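Local structure of biofilm-associated surface protein (7C7U) at residues A[157-169]-A[181-193]. The protein is a cell wall-anchored surface protein that promotes biofilm formation, probably by switching to functional amyloid under the control of bound calcium. Numbering follows the deposited sequence.
With CA (calcium ion), chain C.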
ATOM      1  N   ASN A 157       2.204 -26.817  -4.819  1.00 39.78           N
ATOM      2  CA  ASN A 157       3.613 -26.970  -5.166  1.00 40.86           C
ATOM      3  C   ASN A 157       4.399 -26.001  -4.290  1.00 38.00           C
ATOM      4  O   ASN A 157       4.371 -24.784  -4.500  1.00 34.96           O
ATOM      5  CB  ASN A 157       3.829 -26.706  -6.655  1.00 40.57           C
ATOM      6  CG  ASN A 157       5.291 -26.890  -7.091  1.00 43.21           C
ATOM      7  OD1 ASN A 157       6.146 -27.304  -6.311  1.00 43.13           O
ATOM      8  ND2 ASN A 157       5.573 -26.570  -8.351  1.00 48.85           N
ATOM      9  N   LEU A 158       5.032 -26.536  -3.245  1.00 36.36           N
ATOM     10  CA  LEU A 158       5.866 -25.726  -2.365  1.00 34.88           C
ATOM     11  C   LEU A 158       7.149 -25.279  -3.034  1.00 33.12           C
ATOM     12  O   LEU A 158       7.910 -24.538  -2.419  1.00 36.31           O
ATOM     13  CB  LEU A 158       6.190 -26.506  -1.085  1.00 33.72           C
ATOM     14  CG  LEU A 158       4.998 -26.816  -0.171  1.00 33.10           C
ATOM     15  CD1 LEU A 158       5.409 -27.770   0.940  1.00 38.11           C
ATOM     16  CD2 LEU A 158       4.438 -25.551   0.410  1.00 37.69           C
ATOM     17  N   SER A 159       7.430 -25.715  -4.258  1.00 36.04           N
ATOM     18  CA  SER A 159       8.506 -25.088  -5.010  1.00 35.57           C
ATOM     19  C   SER A 159       8.085 -23.725  -5.557  1.00 38.55           C
ATOM     20  O   SER A 159       8.926 -22.826  -5.679  1.00 40.85           O
ATOM     21  CB  SER A 159       8.964 -26.010  -6.145  1.00 45.27           C
ATOM     22  OG  SER A 159      10.157 -25.532  -6.757  1.00 49.68           O
ATOM     23  N   ASN A 160       6.796 -23.534  -5.843  1.00 37.23           N
ATOM     24  CA  ASN A 160       6.329 -22.276  -6.418  1.00 38.91           C
ATOM     25  C   ASN A 160       5.645 -21.370  -5.406  1.00 37.04           C
ATOM     26  O   ASN A 160       5.860 -20.154  -5.425  1.00 43.33           O
ATOM     27  CB  ASN A 160       5.372 -22.560  -7.579  1.00 43.81           C
ATOM     28  CG  ASN A 160       6.066 -23.229  -8.744  1.00 48.24           C
ATOM     29  OD1 ASN A 160       5.550 -24.187  -9.318  1.00 49.58           O
ATOM     30  ND2 ASN A 160       7.256 -22.736  -9.090  1.00 47.57           N
ATOM     31  N   ASN A 161       4.837 -21.926  -4.520  1.00 32.56           N
ATOM     32  CA  ASN A 161       4.171 -21.184  -3.456  1.00 32.50           C
ATOM     33  C   ASN A 161       4.874 -21.548  -2.146  1.00 31.55           C
ATOM     34  O   ASN A 161       4.632 -22.621  -1.595  1.00 34.01           O
ATOM     35  CB  ASN A 161       2.696 -21.556  -3.420  1.00 35.59           C
ATOM     36  CG  ASN A 161       1.903 -20.746  -2.418  1.00 41.19           C
ATOM     37  OD1 ASN A 161       2.464 -20.053  -1.560  1.00 35.42           O
ATOM     38  ND2 ASN A 161       0.572 -20.843  -2.513  1.00 39.09           N
ATOM     39  N   LYS A 162       5.705 -20.640  -1.626  1.00 30.93           N
ATOM     40  CA  LYS A 162       6.470 -20.936  -0.413  1.00 31.92           C
ATOM     41  C   LYS A 162       5.597 -20.744   0.821  1.00 28.86           C
ATOM     42  O   LYS A 162       4.507 -20.188   0.758  1.00 28.88           O
ATOM     43  CB  LYS A 162       7.706 -20.042  -0.292  1.00 28.84           C
ATOM     44  CG  LYS A 162       8.600 -19.986  -1.516  1.00 30.75           C
ATOM     45  CD  LYS A 162       9.141 -21.355  -1.829  1.00 30.98           C
ATOM     46  CE  LYS A 162      10.241 -21.279  -2.882  1.00 36.69           C
ATOM     47  NZ  LYS A 162      10.567 -22.664  -3.315  1.00 40.16           N
ATOM     48  N   LEU A 163       6.076 -21.226   1.964  1.00 26.06           N
ATOM     49  CA  LEU A 163       5.428 -20.917   3.238  1.00 23.63           C
ATOM     50  C   LEU A 163       6.082 -19.653   3.764  1.00 26.57           C
ATOM     51  O   LEU A 163       7.169 -19.707   4.350  1.00 29.04           O
ATOM     52  CB  LEU A 163       5.540 -22.079   4.220  1.00 29.03           C
ATOM     53  CG  LEU A 163       4.988 -23.397   3.668  1.00 29.66           C
ATOM     54  CD1 LEU A 163       5.535 -24.577   4.463  1.00 27.07           C
ATOM     55  CD2 LEU A 163       3.464 -23.380   3.665  1.00 28.94           C
ATOM     56  N   ASN A 164       5.436 -18.506   3.541  1.00 24.92           N
ATOM     57  CA  ASN A 164       6.084 -17.215   3.779  1.00 25.53           C
ATOM     58  C   ASN A 164       6.017 -16.813   5.249  1.00 27.97           C
ATOM     59  O   ASN A 164       5.130 -17.238   6.003  1.00 27.02           O
ATOM     60  CB  ASN A 164       5.444 -16.116   2.917  1.00 26.06           C
ATOM     61  CG  ASN A 164       5.270 -16.554   1.472  1.00 29.22           C
ATOM     62  OD1 ASN A 164       4.222 -17.060   1.101  1.00 32.13           O
ATOM     63  ND2 ASN A 164       6.311 -16.408   0.671  1.00 29.22           N
ATOM     64  N   HIS A 165       6.981 -15.985   5.657  1.00 28.14           N
ATOM     65  CA  HIS A 165       6.920 -15.351   6.962  1.00 28.40           C
ATOM     66  C   HIS A 165       7.387 -13.911   6.831  1.00 24.96           C
ATOM     67  O   HIS A 165       8.108 -13.547   5.898  1.00 27.53           O
ATOM     68  CB  HIS A 165       7.737 -16.109   8.052  1.00 28.09           C
ATOM     69  CG  HIS A 165       9.161 -16.425   7.691  1.00 26.07           C
ATOM     70  ND1 HIS A 165      10.144 -15.466   7.605  1.00 27.10           N
ATOM     71  CD2 HIS A 165       9.779 -17.614   7.465  1.00 28.21           C
ATOM     72  CE1 HIS A 165      11.301 -16.038   7.321  1.00 28.15           C
ATOM     73  NE2 HIS A 165      11.108 -17.343   7.226  1.00 31.09           N
ATOM     74  N   GLN A 166       6.931 -13.088   7.756  1.00 24.51           N
ATOM     75  CA  GLN A 166       7.366 -11.707   7.834  1.00 27.29           C
ATOM     76  C   GLN A 166       7.416 -11.301   9.295  1.00 26.67           C
ATOM     77  O   GLN A 166       6.590 -11.736  10.097  1.00 29.26           O
ATOM     78  CB  GLN A 166       6.403 -10.792   7.041  1.00 30.53           C
ATOM     79  CG  GLN A 166       6.831  -9.348   6.938  1.00 41.29           C
ATOM     80  CD  GLN A 166       5.726  -8.480   6.354  1.00 41.36           C
ATOM     81  OE1 GLN A 166       4.558  -8.633   6.716  1.00 44.61           O
ATOM     82  NE2 GLN A 166       6.087  -7.574   5.454  1.00 46.23           N
ATOM     83  N   VAL A 167       8.383 -10.453   9.634  1.00 26.33           N
ATOM     84  CA  VAL A 167       8.521  -9.927  10.980  1.00 29.22           C
ATOM     85  C   VAL A 167       8.818  -8.434  10.856  1.00 31.15           C
ATOM     86  O   VAL A 167       9.472  -7.988   9.906  1.00 29.10           O
ATOM     87  CB  VAL A 167       9.609 -10.699  11.780  1.00 32.08           C
ATOM     88  CG1 VAL A 167      11.006 -10.444  11.218  1.00 30.67           C
ATOM     89  CG2 VAL A 167       9.544 -10.362  13.244  1.00 33.96           C
ATOM     90  N   PHE A 168       8.297  -7.656  11.794  1.00 30.63           N
ATOM     91  CA  PHE A 168       8.555  -6.223  11.806  1.00 32.57           C
ATOM     92  C   PHE A 168       8.119  -5.660  13.150  1.00 33.61           C
ATOM     93  O   PHE A 168       7.409  -6.310  13.926  1.00 33.74           O
ATOM     94  CB  PHE A 168       7.823  -5.502  10.662  1.00 34.52           C
ATOM     95  CG  PHE A 168       6.349  -5.807  10.589  1.00 34.40           C
ATOM     96  CD1 PHE A 168       5.897  -6.939   9.914  1.00 36.32           C
ATOM     97  CD2 PHE A 168       5.407  -4.945  11.151  1.00 40.24           C
ATOM     98  CE1 PHE A 168       4.538  -7.229   9.829  1.00 38.76           C
ATOM     99  CE2 PHE A 168       4.039  -5.220  11.057  1.00 39.14           C
ATOM    100  CZ  PHE A 168       3.608  -6.368  10.399  1.00 41.88           C
ATOM    101  N   VAL A 169       8.563  -4.437  13.406  1.00 36.46           N
ATOM    102  CA  VAL A 169       8.078  -3.638  14.519  1.00 40.35           C
ATOM    103  C   VAL A 169       6.904  -2.800  14.019  1.00 35.96           C
ATOM    104  O   VAL A 169       6.998  -2.149  12.972  1.00 36.86           O
ATOM    105  CB  VAL A 169       9.198  -2.747  15.087  1.00 40.70           C
ATOM    106  CG1 VAL A 169       8.659  -1.797  16.149  1.00 39.83           C
ATOM    107  CG2 VAL A 169      10.316  -3.611  15.664  1.00 38.19           C
ATOM    108  N   SER A 181      12.720  -1.835  10.262  1.00 42.82           N
ATOM    109  CA  SER A 181      12.636  -3.039  11.078  1.00 42.02           C
ATOM    110  C   SER A 181      12.248  -4.280  10.283  1.00 40.61           C
ATOM    111  O   SER A 181      12.379  -5.394  10.804  1.00 38.15           O
ATOM    112  CB  SER A 181      11.617  -2.843  12.198  1.00 40.32           C
ATOM    113  OG  SER A 181      10.303  -2.908  11.686  1.00 37.38           O
ATOM    114  N   GLU A 182      11.798  -4.108   9.045  1.00 37.20           N
ATOM    115  CA  GLU A 182      11.078  -5.150   8.330  1.00 38.62           C
ATOM    116  C   GLU A 182      12.015  -6.228   7.801  1.00 37.11           C
ATOM    117  O   GLU A 182      13.065  -5.950   7.210  1.00 32.04           O
ATOM    118  CB  GLU A 182      10.281  -4.538   7.179  1.00 38.81           C
ATOM    119  CG  GLU A 182       9.400  -5.540   6.454  1.00 46.90           C
ATOM    120  CD  GLU A 182       9.173  -5.184   4.996  1.00 53.44           C
ATOM    121  OE1 GLU A 182       9.165  -3.975   4.662  1.00 49.41           O
ATOM    122  OE2 GLU A 182       9.001  -6.125   4.184  1.00 55.07           O
ATOM    123  N   SER A 183      11.607  -7.474   7.992  1.00 30.79           N
ATOM    124  CA  SER A 183      12.318  -8.591   7.416  1.00 32.90           C
ATOM    125  C   SER A 183      11.297  -9.632   7.007  1.00 30.08           C
ATOM    126  O   SER A 183      10.203  -9.688   7.561  1.00 33.21           O
ATOM    127  CB  SER A 183      13.296  -9.186   8.425  1.00 32.49           C
ATOM    128  OG  SER A 183      14.327  -9.881   7.777  1.00 40.21           O
ATOM    129  N   SER A 184      11.659 -10.462   6.036  1.00 32.00           N
ATOM    130  CA  SER A 184      10.735 -11.482   5.545  1.00 32.87           C
ATOM    131  C   SER A 184      11.549 -12.714   5.164  1.00 31.72           C
ATOM    132  O   SER A 184      12.751 -12.786   5.435  1.00 32.56           O
ATOM    133  CB  SER A 184       9.884 -10.962   4.377  1.00 26.73           C
ATOM    134  OG  SER A 184      10.676 -10.539   3.261  1.00 30.00           O
ATOM    135  N   GLY A 185      10.883 -13.684   4.543  1.00 30.59           N
ATOM    136  CA  GLY A 185      11.507 -14.927   4.119  1.00 23.35           C
ATOM    137  C   GLY A 185      10.474 -16.029   3.923  1.00 26.93           C
ATOM    138  O   GLY A 185       9.275 -15.773   3.794  1.00 26.80           O
ATOM    139  N   TYR A 186      10.966 -17.266   3.896  1.00 24.67           N
ATOM    140  CA  TYR A 186      10.064 -18.395   3.815  1.00 23.54           C
ATOM    141  C   TYR A 186      10.738 -19.587   4.466  1.00 27.17           C
ATOM    142  O   TYR A 186      11.967 -19.676   4.479  1.00 26.64           O
ATOM    143  CB  TYR A 186       9.656 -18.722   2.372  1.00 26.85           C
ATOM    144  CG  TYR A 186      10.801 -18.949   1.401  1.00 25.46           C
ATOM    145  CD1 TYR A 186      11.289 -20.235   1.157  1.00 25.03           C
ATOM    146  CD2 TYR A 186      11.362 -17.899   0.698  1.00 27.69           C
ATOM    147  CE1 TYR A 186      12.320 -20.447   0.252  1.00 25.42           C
ATOM    148  CE2 TYR A 186      12.386 -18.104  -0.216  1.00 28.00           C
ATOM    149  CZ  TYR A 186      12.864 -19.387  -0.422  1.00 28.73           C
ATOM    150  OH  TYR A 186      13.887 -19.605  -1.316  1.00 29.47           O
ATOM    151  N   PHE A 187       9.914 -20.478   5.020  1.00 26.55           N
ATOM    152  CA  PHE A 187      10.400 -21.707   5.641  1.00 29.22           C
ATOM    153  C   PHE A 187      10.935 -22.649   4.582  1.00 31.31           C
ATOM    154  O   PHE A 187      10.361 -22.777   3.497  1.00 28.75           O
ATOM    155  CB  PHE A 187       9.281 -22.403   6.399  1.00 28.78           C
ATOM    156  CG  PHE A 187       8.771 -21.636   7.573  1.00 30.80           C
ATOM    157  CD1 PHE A 187       9.424 -21.701   8.799  1.00 25.78           C
ATOM    158  CD2 PHE A 187       7.610 -20.872   7.464  1.00 26.83           C
ATOM    159  CE1 PHE A 187       8.931 -21.002   9.891  1.00 28.41           C
ATOM    160  CE2 PHE A 187       7.114 -20.179   8.547  1.00 26.47           C
ATOM    161  CZ  PHE A 187       7.785 -20.226   9.763  1.00 29.37           C
ATOM    162  N   LEU A 188      12.037 -23.318   4.894  1.00 30.18           N
ATOM    163  CA  LEU A 188      12.628 -24.258   3.959  1.00 29.92           C
ATOM    164  C   LEU A 188      11.962 -25.615   4.136  1.00 30.97           C
ATOM    165  O   LEU A 188      11.778 -26.078   5.267  1.00 29.02           O
ATOM    166  CB  LEU A 188      14.139 -24.366   4.164  1.00 30.66           C
ATOM    167  CG  LEU A 188      14.923 -23.072   3.973  1.00 31.95           C
ATOM    168  CD1 LEU A 188      16.419 -23.271   4.107  1.00 33.75           C
ATOM    169  CD2 LEU A 188      14.577 -22.425   2.629  1.00 29.66           C
ATOM    170  N   THR A 189      11.560 -26.218   3.027  1.00 30.58           N
ATOM    171  CA  THR A 189      10.999 -27.564   3.008  1.00 28.38           C
ATOM    172  C   THR A 189      11.835 -28.433   2.089  1.00 28.40           C
ATOM    173  O   THR A 189      12.780 -27.961   1.442  1.00 27.01           O
ATOM    174  CB  THR A 189       9.542 -27.573   2.522  1.00 29.32           C
ATOM    175  OG1 THR A 189       9.510 -27.311   1.112  1.00 29.67           O
ATOM    176  CG2 THR A 189       8.689 -26.567   3.278  1.00 26.81           C
ATOM    177  N   LYS A 190      11.426 -29.705   1.970  1.00 28.14           N
ATOM    178  CA  LYS A 190      12.084 -30.578   1.010  1.00 31.17           C
ATOM    179  C   LYS A 190      12.007 -30.041  -0.410  1.00 29.14           C
ATOM    180  O   LYS A 190      12.860 -30.395  -1.230  1.00 29.23           O
ATOM    181  CB  LYS A 190      11.479 -31.993   1.068  1.00 33.87           C
ATOM    182  CG  LYS A 190      11.758 -32.714   2.387  1.00 38.58           C
ATOM    183  CD  LYS A 190      11.038 -34.065   2.479  1.00 36.88           C
ATOM    184  CE  LYS A 190      11.682 -34.918   3.572  1.00 43.57           C
ATOM    185  NZ  LYS A 190      10.919 -36.168   3.846  1.00 48.28           N
ATOM    186  N   ALA A 191      11.031 -29.165  -0.713  1.00 31.04           N
ATOM    187  CA  ALA A 191      10.947 -28.589  -2.051  1.00 27.50           C
ATOM    188  C   ALA A 191      12.137 -27.684  -2.346  1.00 30.11           C
ATOM    189  O   ALA A 191      12.547 -27.547  -3.505  1.00 30.14           O
ATOM    190  CB  ALA A 191       9.634 -27.805  -2.207  1.00 31.07           C
ATOM    191  N   ASP A 192      12.715 -27.081  -1.315  1.00 32.54           N
ATOM    192  CA  ASP A 192      13.846 -26.164  -1.468  1.00 33.62           C
ATOM    193  C   ASP A 192      15.164 -26.938  -1.453  1.00 36.52           C
ATOM    194  O   ASP A 192      16.062 -26.702  -0.649  1.00 28.71           O
ATOM    195  CB  ASP A 192      13.776 -25.108  -0.371  1.00 30.04           C
ATOM    196  CG  ASP A 192      12.432 -24.400  -0.372  1.00 30.06           C
ATOM    197  OD1 ASP A 192      12.149 -23.781  -1.402  1.00 32.29           O
ATOM    198  OD2 ASP A 192      11.645 -24.492   0.605  1.00 29.56           O
ATOM    199  N   ASP A 193      15.284 -27.856  -2.415  1.00 34.23           N
ATOM    200  CA  ASP A 193      16.321 -28.875  -2.294  1.00 41.04           C
ATOM    201  C   ASP A 193      17.718 -28.293  -2.469  1.00 35.99           C
ATOM    202  O   ASP A 193      18.658 -28.745  -1.803  1.00 34.73           O
ATOM    203  CB  ASP A 193      16.052 -30.025  -3.275  1.00 38.26           C
ATOM    204  CG  ASP A 193      15.854 -29.556  -4.702  1.00 42.48           C
ATOM    205  OD1 ASP A 193      15.515 -28.373  -4.911  1.00 44.91           O
ATOM    206  OD2 ASP A 193      16.007 -30.391  -5.621  1.00 50.60           O
TER
HETATM  207 CA    CA C1001       2.587 -18.916   0.470  1.00 33.54          CA
HETATM  208  O   HOH W   1       9.140 -24.815   0.056  1.00 28.83           O
HETATM  209  O   HOH W   2      11.947 -24.666  -4.822  1.00 44.24           O
HETATM  210  O   HOH W   3       8.293 -22.748   1.987  1.00 27.54           O
HETATM  211  O   HOH W   4      13.531 -18.974   6.920  1.00 32.21           O
HETATM  212  O   HOH W   5       1.020 -20.637   1.018  1.00 34.34           O
HETATM  213  O   HOH W   6       2.511 -17.144  -1.157  1.00 35.21           O
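Lys-162 and Asp-192 form a salt bridge, NZ to OD1 at 2.7 Å, with the ammonium group arriving almost head-on to the carboxylate oxygen. NZ also donates to Ser-159 O, tying the lysine back to its own loop. The other carboxylate oxygen, Asp-192 OD2, takes the backbone N-H of Thr-189 on its anti lone pair. On the way to Asp-192 the lysine chain turns about its CB-CG bond (chi2 -61°) and runs alongside Tyr-186, laying Lys-162 CG over one ring face in a CH-pi contact. Back beside the salt bridge, Leu-158 CB packs on Ala-191 CB.

Farther along, backbone bonds pair the strands: Val-167 N to Ser-183 O and Ser-183 N to Val-167 O are both 2.9 Å, and His-165 N reaches Gly-185 O at 3.0 Å. Past them, Ser-181 OG accepts from Val-169 N and also bonds to Val-178 O. With CG between the backbone N and the carbonyl carbon (chi1 51°), the His-165 imidazole lies over Gly-185, whose C sits above the ring centre. Its CD2 edge points into the face of Phe-187, a T-shaped pair with planes at 77°.

Asn-161 OD1, Lys-162 O and Asn-164 OD1 bind calcium with Asp-77 and two waters, tying residues 161-164 to the end of strand 70-76; Thr-384 holds Asn-164 ND2, fixing the amide's rotation. Strand 163-171 is thus flanked by antiparallel partners 183-187 and 70-76 within a larger mixed sheet.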